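FI20010p1 (Drosophila melanogaster, PDB 7CFB) probably acts in piRNA amplification and gene silencing as the tudor protein Krimper, whose first extended tudor domain is captured here in its apo form. Local coordinates at residues 75-80 / 218-223; 99-104 / 108-113; 114-117 / 123-126. All coordinates share one frame; numbering follows the deposited sequence.

Interaction 1: residues 75-80 / 218-223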
loop_
_atom_site.group_PDB
_atom_site.type_symbol
_atom_site.label_atom_id
_atom_site.label_comp_id
_atom_site.label_asym_id
_atom_site.label_seq_id
_atom_site.Cartn_x
_atom_site.Cartn_y
_atom_site.Cartn_z
ATOM N N ARG A 75 3.821 7.516 12.094
ATOM C CA ARG A 75 4.389 6.240 12.591
ATOM C C ARG A 75 4.639 5.267 11.431
ATOM O O ARG A 75 5.608 4.550 11.507
ATOM C CB ARG A 75 3.545 5.661 13.714
ATOM C CG ARG A 75 3.528 6.533 14.955
ATOM C CD ARG A 75 4.560 6.119 15.969
ATOM N NE ARG A 75 4.211 4.911 16.655
ATOM C CZ ARG A 75 5.049 4.244 17.402
ATOM N NH1 ARG A 75 6.282 4.675 17.512
ATOM N NH2 ARG A 75 4.668 3.159 18.027
ATOM N N ILE A 76 3.746 5.230 10.443
ATOM C CA ILE A 76 3.930 4.345 9.263
ATOM C C ILE A 76 5.176 4.814 8.526
ATOM O O ILE A 76 5.972 3.992 8.174
ATOM C CB ILE A 76 2.707 4.368 8.338
ATOM C CG1 ILE A 76 1.418 3.991 9.065
ATOM C CG2 ILE A 76 2.962 3.519 7.109
ATOM C CD1 ILE A 76 0.182 4.473 8.371
ATOM N N LYS A 77 5.339 6.120 8.385
ATOM C CA LYS A 77 6.514 6.682 7.683
ATOM C C LYS A 77 7.793 6.266 8.414
ATOM O O LYS A 77 8.720 5.883 7.767
ATOM C CB LYS A 77 6.387 8.199 7.611
ATOM C CG LYS A 77 5.153 8.723 6.901
ATOM C CD LYS A 77 5.248 10.187 6.613
ATOM C CE LYS A 77 4.008 10.974 6.964
ATOM N NZ LYS A 77 3.978 12.284 6.286
ATOM N N LYS A 78 7.785 6.308 9.740
ATOM C CA LYS A 78 8.962 5.919 10.547
ATOM C C LYS A 78 9.288 4.444 10.323
ATOM O O LYS A 78 10.442 4.131 10.241
ATOM C CB LYS A 78 8.725 6.209 12.024
ATOM C CG LYS A 78 8.957 7.635 12.467
ATOM C CD LYS A 78 8.896 7.733 13.970
ATOM C CE LYS A 78 8.667 9.125 14.515
ATOM N NZ LYS A 78 9.321 10.169 13.699
ATOM N N VAL A 79 8.290 3.575 10.278
ATOM C CA VAL A 79 8.533 2.130 10.006
ATOM C C VAL A 79 9.086 1.968 8.590
ATOM O O VAL A 79 10.014 1.234 8.406
ATOM C CB VAL A 79 7.251 1.308 10.163
ATOM C CG1 VAL A 79 7.366 -0.052 9.498
ATOM C CG2 VAL A 79 6.863 1.168 11.611
ATOM N N LEU A 80 8.528 2.704 7.647
ATOM C CA LEU A 80 8.923 2.556 6.237
ATOM C C LEU A 80 10.398 2.899 6.041
ATOM O O LEU A 80 11.062 2.152 5.411
ATOM C CB LEU A 80 8.014 3.407 5.360
ATOM C CG LEU A 80 8.057 3.025 3.895
ATOM C CD1 LEU A 80 6.687 3.097 3.265
ATOM C CD2 LEU A 80 9.045 3.885 3.145
ATOM N N MET A 218 9.151 14.269 0.941
ATOM C CA MET A 218 9.724 14.036 -0.404
ATOM C C MET A 218 10.845 12.996 -0.314
ATOM O O MET A 218 10.986 12.204 -1.226
ATOM C CB MET A 218 10.235 15.332 -1.020
ATOM C CG MET A 218 9.142 16.339 -1.210
ATOM S SD MET A 218 8.075 15.927 -2.589
ATOM C CE MET A 218 9.192 16.203 -3.956
ATOM N N ALA A 219 11.630 13.035 0.757
ATOM C CA ALA A 219 12.706 12.047 0.932
ATOM C C ALA A 219 12.088 10.657 1.057
ATOM O O ALA A 219 12.600 9.726 0.471
ATOM C CB ALA A 219 13.515 12.397 2.141
ATOM N N MET A 220 11.003 10.544 1.801
ATOM C CA MET A 220 10.357 9.229 1.937
ATOM C C MET A 220 9.849 8.752 0.572
ATOM O O MET A 220 9.988 7.600 0.286
ATOM C CB MET A 220 9.192 9.312 2.906
ATOM C CG MET A 220 8.630 7.984 3.155
ATOM S SD MET A 220 7.118 8.116 3.983
ATOM C CE MET A 220 6.065 8.893 2.775
ATOM N N LEU A 221 9.292 9.645 -0.230
ATOM C CA LEU A 221 8.764 9.238 -1.548
ATOM C C LEU A 221 9.890 8.718 -2.448
ATOM O O LEU A 221 9.634 7.805 -3.192
ATOM C CB LEU A 221 7.954 10.378 -2.151
ATOM C CG LEU A 221 6.566 10.571 -1.557
ATOM C CD1 LEU A 221 5.708 11.358 -2.511
ATOM C CD2 LEU A 221 5.926 9.239 -1.244
ATOM N N ASN A 222 11.075 9.309 -2.380
ATOM C CA ASN A 222 12.232 8.792 -3.146
ATOM C C ASN A 222 12.552 7.376 -2.667
ATOM O O ASN A 222 12.800 6.547 -3.488
ATOM C CB ASN A 222 13.443 9.706 -3.008
ATOM C CG ASN A 222 13.260 11.023 -3.730
ATOM O OD1 ASN A 222 12.479 11.112 -4.668
ATOM N ND2 ASN A 222 13.980 12.045 -3.307
ATOM N N GLU A 223 12.521 7.125 -1.370
ATOM C CA GLU A 223 12.806 5.777 -0.822
ATOM C C GLU A 223 11.730 4.795 -1.308
ATOM O O GLU A 223 12.053 3.649 -1.584
ATOM C CB GLU A 223 12.927 5.846 0.699
ATOM C CG GLU A 223 14.338 5.638 1.227
ATOM C CD GLU A 223 14.446 5.214 2.685
ATOM O OE1 GLU A 223 14.743 4.048 2.963
ATOM O OE2 GLU A 223 14.233 6.053 3.537
#
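Met220 reaches out from helix 215-228 and lays its sulfur against the aliphatic part of Lys77 on helix 74-80, while its CG meets one methyl of Leu80 on the same helix. No hydrogen bond joins the two segments; the contact is made by three buried side chains, and the backbones keep well apart, with 7.4 Å between Lys77 CA and Met220 CA. The CB of Met220 points at the facing helix, and the chain runs out almost straight, with CG anti to the backbone N (chi1 -174°). Its CG is the first atom to touch, 4.1 Å from Leu80 CD2. SD comes next and bears most of the contact: it lies 3.6 Å from Lys77 CG and 3.7 Å from Lys77 CB, with Lys77 CD hardly farther. At SD the chain bends (chi3 67°), which turns the terminal methyl CE back to 4.1 Å from Lys77 CD. Each of the two partners crosses Met220 at about a right angle, so the methionine passes over the lysine stem rather than running beside it. Lys77 offers only its methylenes to the sulfur; its NZ goes on to a salt bridge with Asp217, near the start of helix 215-228, and to the carbonyl of Trp69. The lysine thus joins the helices twice, through an apolar stem and a charged tip. Beyond the contact, Leu80 and Glu223 both pack on Ile108 of strand 108-117, while Leu221 turns to Tyr176 of strand 176-184. Such a helix as 215-228, touching both the tudor sheet and a second sheet, is consistent with an extended tudor domain, in which a tudor core is joined to a staphylococcal-nuclease-like part.

Interaction 2: residues 99-104 / 108-113; sequences FAVLDS and IITRIT
Phe99, Val101 and Asp103 pair with Ile112, Thr110 and Ile108 through six backbone hydrogen bonds, two for each antiparallel hydrogen-bonded pair. Asp103 N to Ile108 O is the shortest at 2.8 Å, whereas the return bond from Ile108 N to Asp103 O, next to the turn, stretches to 3.2 Å. Between these pairs, Ala100 faces Arg111 and Leu102 faces Ile109 as non-hydrogen-bonded pairs, where CA-H...O contacts such as Ile109 CA to Val101 O (3.3 Å) add to the join. Packing follows on both faces. On one, the Phe99 ring swings back over the neighbouring strand because chi1 of 65° sets CG between the backbone N and the carbonyl carbon; Ile112 CG2 then sits over a ring face, 3.6 Å from the centroid, in a CH-pi contact. Ile112 CD1 continues to Val101 CG1 at 3.7 Å. Replacing Phe99 by an alanine would probably leave Ile112 CG2 without its aromatic cover and open a gap beside Pro93 and Ile142. On the other face, Ile109 straddles two partners, its CG2 on Ala100 CB and its CG1 3.6 Å from Leu102 CD1. Arg111, on this face too, sends its guanidinium to Asp129. The two strands run at 132° to each other, a strongly twisted beta hairpin within the SH3-like tudor domain.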
loop_
_atom_site.group_PDB
_atom_site.type_symbol
_atom_site.label_atom_id
_atom_site.label_comp_id
_atom_site.label_asym_id
_atom_site.label_seq_id
_atom_site.Cartn_x
_atom_site.Cartn_y
_atom_site.Cartn_z
ATOM N N PHE A 99 0.371 -6.498 9.211
ATOM C CA PHE A 99 1.766 -6.689 9.657
ATOM C C PHE A 99 2.706 -5.937 8.720
ATOM O O PHE A 99 2.241 -5.141 7.932
ATOM C CB PHE A 99 2.090 -8.157 9.895
ATOM C CG PHE A 99 2.054 -9.047 8.685
ATOM C CD1 PHE A 99 0.862 -9.543 8.198
ATOM C CD2 PHE A 99 3.222 -9.409 8.055
ATOM C CE1 PHE A 99 0.847 -10.378 7.108
ATOM C CE2 PHE A 99 3.202 -10.241 6.954
ATOM C CZ PHE A 99 2.013 -10.723 6.490
ATOM N N ALA A 100 4.001 -6.166 8.857
ATOM C CA ALA A 100 4.982 -5.462 8.017
ATOM C C ALA A 100 5.874 -6.451 7.271
ATOM O O ALA A 100 6.092 -7.536 7.753
ATOM C CB ALA A 100 5.771 -4.513 8.866
ATOM N N VAL A 101 6.297 -6.051 6.088
ATOM C CA VAL A 101 7.195 -6.863 5.247
ATOM C C VAL A 101 8.390 -6.002 4.854
ATOM O O VAL A 101 8.237 -4.846 4.617
ATOM C CB VAL A 101 6.471 -7.494 4.050
ATOM C CG1 VAL A 101 5.833 -6.473 3.141
ATOM C CG2 VAL A 101 7.357 -8.444 3.280
ATOM N N LEU A 102 9.550 -6.617 4.817
ATOM C CA LEU A 102 10.778 -5.892 4.466
ATOM C C LEU A 102 11.101 -6.080 2.994
ATOM O O LEU A 102 11.068 -7.177 2.535
ATOM C CB LEU A 102 11.925 -6.411 5.337
ATOM C CG LEU A 102 13.312 -5.997 4.861
ATOM C CD1 LEU A 102 13.580 -4.544 5.149
ATOM C CD2 LEU A 102 14.377 -6.871 5.471
ATOM N N ASP A 103 11.288 -4.982 2.297
ATOM C CA ASP A 103 11.855 -5.022 0.938
ATOM C C ASP A 103 13.356 -4.915 1.226
ATOM O O ASP A 103 13.787 -3.840 1.528
ATOM C CB ASP A 103 11.331 -3.882 0.073
ATOM C CG ASP A 103 12.053 -3.781 -1.249
ATOM O OD1 ASP A 103 13.020 -4.480 -1.415
ATOM O OD2 ASP A 103 11.627 -3.024 -2.085
ATOM N N SER A 104 14.061 -6.044 1.262
ATOM C CA SER A 104 15.500 -6.058 1.633
ATOM C C SER A 104 16.394 -5.362 0.614
ATOM O O SER A 104 17.266 -4.652 1.037
ATOM C CB SER A 104 16.000 -7.388 2.080
ATOM O OG SER A 104 16.032 -8.310 1.031
ATOM N N ILE A 108 13.236 -0.854 2.638
ATOM C CA ILE A 108 12.036 -0.182 3.213
ATOM C C ILE A 108 11.121 -1.244 3.806
ATOM O O ILE A 108 11.235 -2.374 3.437
ATOM C CB ILE A 108 11.296 0.718 2.219
ATOM C CG1 ILE A 108 10.476 -0.076 1.210
ATOM C CG2 ILE A 108 12.218 1.713 1.562
ATOM C CD1 ILE A 108 9.334 0.699 0.655
ATOM N N ILE A 109 10.311 -0.866 4.778
ATOM C CA ILE A 109 9.373 -1.825 5.409
ATOM C C ILE A 109 7.958 -1.274 5.240
ATOM O O ILE A 109 7.683 -0.192 5.725
ATOM C CB ILE A 109 9.757 -2.066 6.867
ATOM C CG1 ILE A 109 11.117 -2.750 6.980
ATOM C CG2 ILE A 109 8.674 -2.821 7.585
ATOM C CD1 ILE A 109 11.533 -3.002 8.389
ATOM N N THR A 110 7.087 -2.061 4.631
ATOM C CA THR A 110 5.721 -1.581 4.327
ATOM C C THR A 110 4.654 -2.473 4.959
ATOM O O THR A 110 4.920 -3.627 5.150
ATOM C CB THR A 110 5.555 -1.487 2.815
ATOM O OG1 THR A 110 4.456 -0.647 2.498
ATOM C CG2 THR A 110 5.405 -2.835 2.162
ATOM N N ARG A 111 3.480 -1.901 5.214
ATOM C CA ARG A 111 2.327 -2.608 5.825
ATOM C C ARG A 111 1.721 -3.544 4.788
ATOM O O ARG A 111 1.646 -3.173 3.658
ATOM C CB ARG A 111 1.332 -1.644 6.472
ATOM C CG ARG A 111 1.940 -0.732 7.518
ATOM C CD ARG A 111 0.905 -0.151 8.439
ATOM N NE ARG A 111 0.027 0.717 7.699
ATOM C CZ ARG A 111 -1.161 1.095 8.085
ATOM N NH1 ARG A 111 -1.656 0.695 9.228
ATOM N NH2 ARG A 111 -1.866 1.865 7.308
ATOM N N ILE A 112 1.319 -4.710 5.228
ATOM C CA ILE A 112 0.831 -5.778 4.333
ATOM C C ILE A 112 -0.241 -6.587 5.048
ATOM O O ILE A 112 -0.232 -6.628 6.251
ATOM C CB ILE A 112 2.035 -6.666 3.961
ATOM C CG1 ILE A 112 1.739 -7.684 2.857
ATOM C CG2 ILE A 112 2.670 -7.286 5.187
ATOM C CD1 ILE A 112 2.855 -8.606 2.528
ATOM N N THR A 113 -1.117 -7.192 4.277
ATOM C CA THR A 113 -2.091 -8.156 4.796
ATOM C C THR A 113 -2.148 -9.340 3.823
ATOM O O THR A 113 -2.009 -9.112 2.650
ATOM C CB THR A 113 -3.444 -7.496 5.036
ATOM O OG1 THR A 113 -4.188 -8.536 5.641
ATOM C CG2 THR A 113 -4.109 -7.018 3.770
#

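Interaction 3: residues 114-117 / 123-126; sequences INSS and YDAY
The first torsions of Asn115 and Asp124 bring amide and carboxylate together: Asn115 holds CG between its backbone N and carbonyl carbon (chi1 60°), folding the amide over the neighbouring strand, while Asp124 has CG anti to the backbone N (chi1 -165°), which lifts its carboxylate up to the amide. Asn115 ND2 then donates to Asp124 OD2 over 3.0 Å in a nearly straight bond (171°). The bond lies in the amide plane but reaches the oxygen from above the carboxylate plane, the two flat groups being turned almost perpendicular. OD2 has further partners: a salt bridge to Arg30 of helix 30-36, and a water that donates to it and is also hydrogen-bonded to Ser116 OG, 2.8 Å away. So gripped, the carboxylate is probably held firmly in its rotation. Asn115 and Ser116 together face the single residue Asp124, a classic beta bulge in the hairpin of strands 108-117 and 123-127 of the tudor domain. Both of their amides turn to one acceptor: Asn115 N lies 2.9 Å from Asp124 O, whereas Ser116 N makes only a weak bond to it at 3.4 Å. The regular pairing resumes with Asp124 N to Ser116 O at 2.9 Å. Ser116 O also lies at the edge of the Tyr123 ring, close to its plane, and 3.3 Å from Tyr123 CB. Away from the polar cluster, Ile114 lays its branches against the other strand, CG2 resting 3.6 Å from Tyr123 CB and CD1 against the methyl of Ala125. Phe136 of strand 132-136 touches Ile114, Tyr123 and Ala125 together, while farther along strand 123-127 the ring of Tyr126 stacks with His133.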
loop_
_atom_site.group_PDB
_atom_site.type_symbol
_atom_site.label_atom_id
_atom_site.label_comp_id
_atom_site.label_asym_id
_atom_site.label_seq_id
_atom_site.Cartn_x
_atom_site.Cartn_y
_atom_site.Cartn_z
ATOM N N ILE A 114 -2.300 -10.547 4.332
ATOM C CA ILE A 114 -2.471 -11.741 3.476
ATOM C C ILE A 114 -3.972 -11.910 3.249
ATOM O O ILE A 114 -4.688 -12.016 4.186
ATOM C CB ILE A 114 -1.851 -12.999 4.092
ATOM C CG1 ILE A 114 -0.378 -12.802 4.424
ATOM C CG2 ILE A 114 -2.041 -14.166 3.158
ATOM C CD1 ILE A 114 0.489 -12.833 3.232
ATOM N N ASN A 115 -4.401 -11.904 2.005
ATOM C CA ASN A 115 -5.845 -12.031 1.719
ATOM C C ASN A 115 -6.238 -13.474 1.388
ATOM O O ASN A 115 -7.330 -13.821 1.679
ATOM C CB ASN A 115 -6.340 -10.944 0.766
ATOM C CG ASN A 115 -5.654 -10.943 -0.575
ATOM O OD1 ASN A 115 -4.653 -10.291 -0.770
ATOM N ND2 ASN A 115 -6.212 -11.667 -1.513
ATOM N N SER A 116 -5.349 -14.268 0.817
ATOM C CA SER A 116 -5.712 -15.655 0.444
ATOM C C SER A 116 -4.479 -16.531 0.254
ATOM O O SER A 116 -3.411 -16.012 0.066
ATOM C CB SER A 116 -6.566 -15.689 -0.797
ATOM O OG SER A 116 -5.822 -15.415 -1.952
ATOM N N SER A 117 -4.716 -17.832 0.276
ATOM C CA SER A 117 -3.721 -18.889 0.003
ATOM C C SER A 117 -3.656 -19.111 -1.506
ATOM O O SER A 117 -4.684 -19.112 -2.139
ATOM C CB SER A 117 -4.116 -20.139 0.703
ATOM O OG SER A 117 -3.092 -21.092 0.633
ATOM N N TYR A 123 0.979 -17.057 -1.263
ATOM C CA TYR A 123 -0.228 -16.350 -0.863
ATOM C C TYR A 123 -0.428 -15.131 -1.749
ATOM O O TYR A 123 0.504 -14.643 -2.391
ATOM C CB TYR A 123 -0.164 -15.913 0.608
ATOM C CG TYR A 123 0.273 -17.003 1.558
ATOM C CD1 TYR A 123 1.621 -17.236 1.806
ATOM C CD2 TYR A 123 -0.661 -17.802 2.202
ATOM C CE1 TYR A 123 2.025 -18.238 2.666
ATOM C CE2 TYR A 123 -0.267 -18.805 3.067
ATOM C CZ TYR A 123 1.077 -19.017 3.296
ATOM O OH TYR A 123 1.475 -20.015 4.156
ATOM N N ASP A 124 -1.664 -14.644 -1.771
ATOM C CA ASP A 124 -1.988 -13.345 -2.343
ATOM C C ASP A 124 -1.987 -12.321 -1.217
ATOM O O ASP A 124 -2.623 -12.535 -0.178
ATOM C CB ASP A 124 -3.349 -13.380 -3.042
ATOM C CG ASP A 124 -3.571 -12.182 -3.944
ATOM O OD1 ASP A 124 -2.577 -11.639 -4.471
ATOM O OD2 ASP A 124 -4.742 -11.790 -4.130
ATOM N N ALA A 125 -1.262 -11.239 -1.425
ATOM C CA ALA A 125 -1.091 -10.229 -0.372
ATOM C C ALA A 125 -1.379 -8.833 -0.905
ATOM O O ALA A 125 -1.220 -8.609 -2.072
ATOM C CB ALA A 125 0.304 -10.321 0.169
ATOM N N TYR A 126 -1.770 -7.943 -0.015
ATOM C CA TYR A 126 -2.083 -6.552 -0.385
ATOM C C TYR A 126 -1.216 -5.570 0.404
ATOM O O TYR A 126 -1.174 -5.619 1.582
ATOM C CB TYR A 126 -3.572 -6.308 -0.171
ATOM C CG TYR A 126 -4.065 -4.935 -0.525
ATOM C CD1 TYR A 126 -3.801 -4.389 -1.757
ATOM C CD2 TYR A 126 -4.790 -4.183 0.368
ATOM C CE1 TYR A 126 -4.259 -3.144 -2.113
ATOM C CE2 TYR A 126 -5.233 -2.921 0.041
ATOM C CZ TYR A 126 -4.973 -2.399 -1.207
ATOM O OH TYR A 126 -5.399 -1.176 -1.572
HETATM O O HOH W 1 -6.947 -13.585 -3.704
#

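Strand 108-117 ties interactions 2 and 3 together: its first part pairs with strand 99-103 and its last with strand 123-127, in one antiparallel sheet. Their centres are 14 Å apart, and they touch where Thr113 O probably accepts a hydrogen bond from Tyr126 N. Along the chain the two hairpins come in series, both nested inside the long loop closed by interaction 1. That helix pair lies 12 Å from interaction 2, centre to centre, and meets it through Leu80 O with Ile109 N and Val79 on Ile109. The centres of interactions 1 and 3 are 24 Å apart, on opposite sides of the chain's centre, and the two do not touch. Helix 74-80 thus links the tudor sheet to helix 215-228.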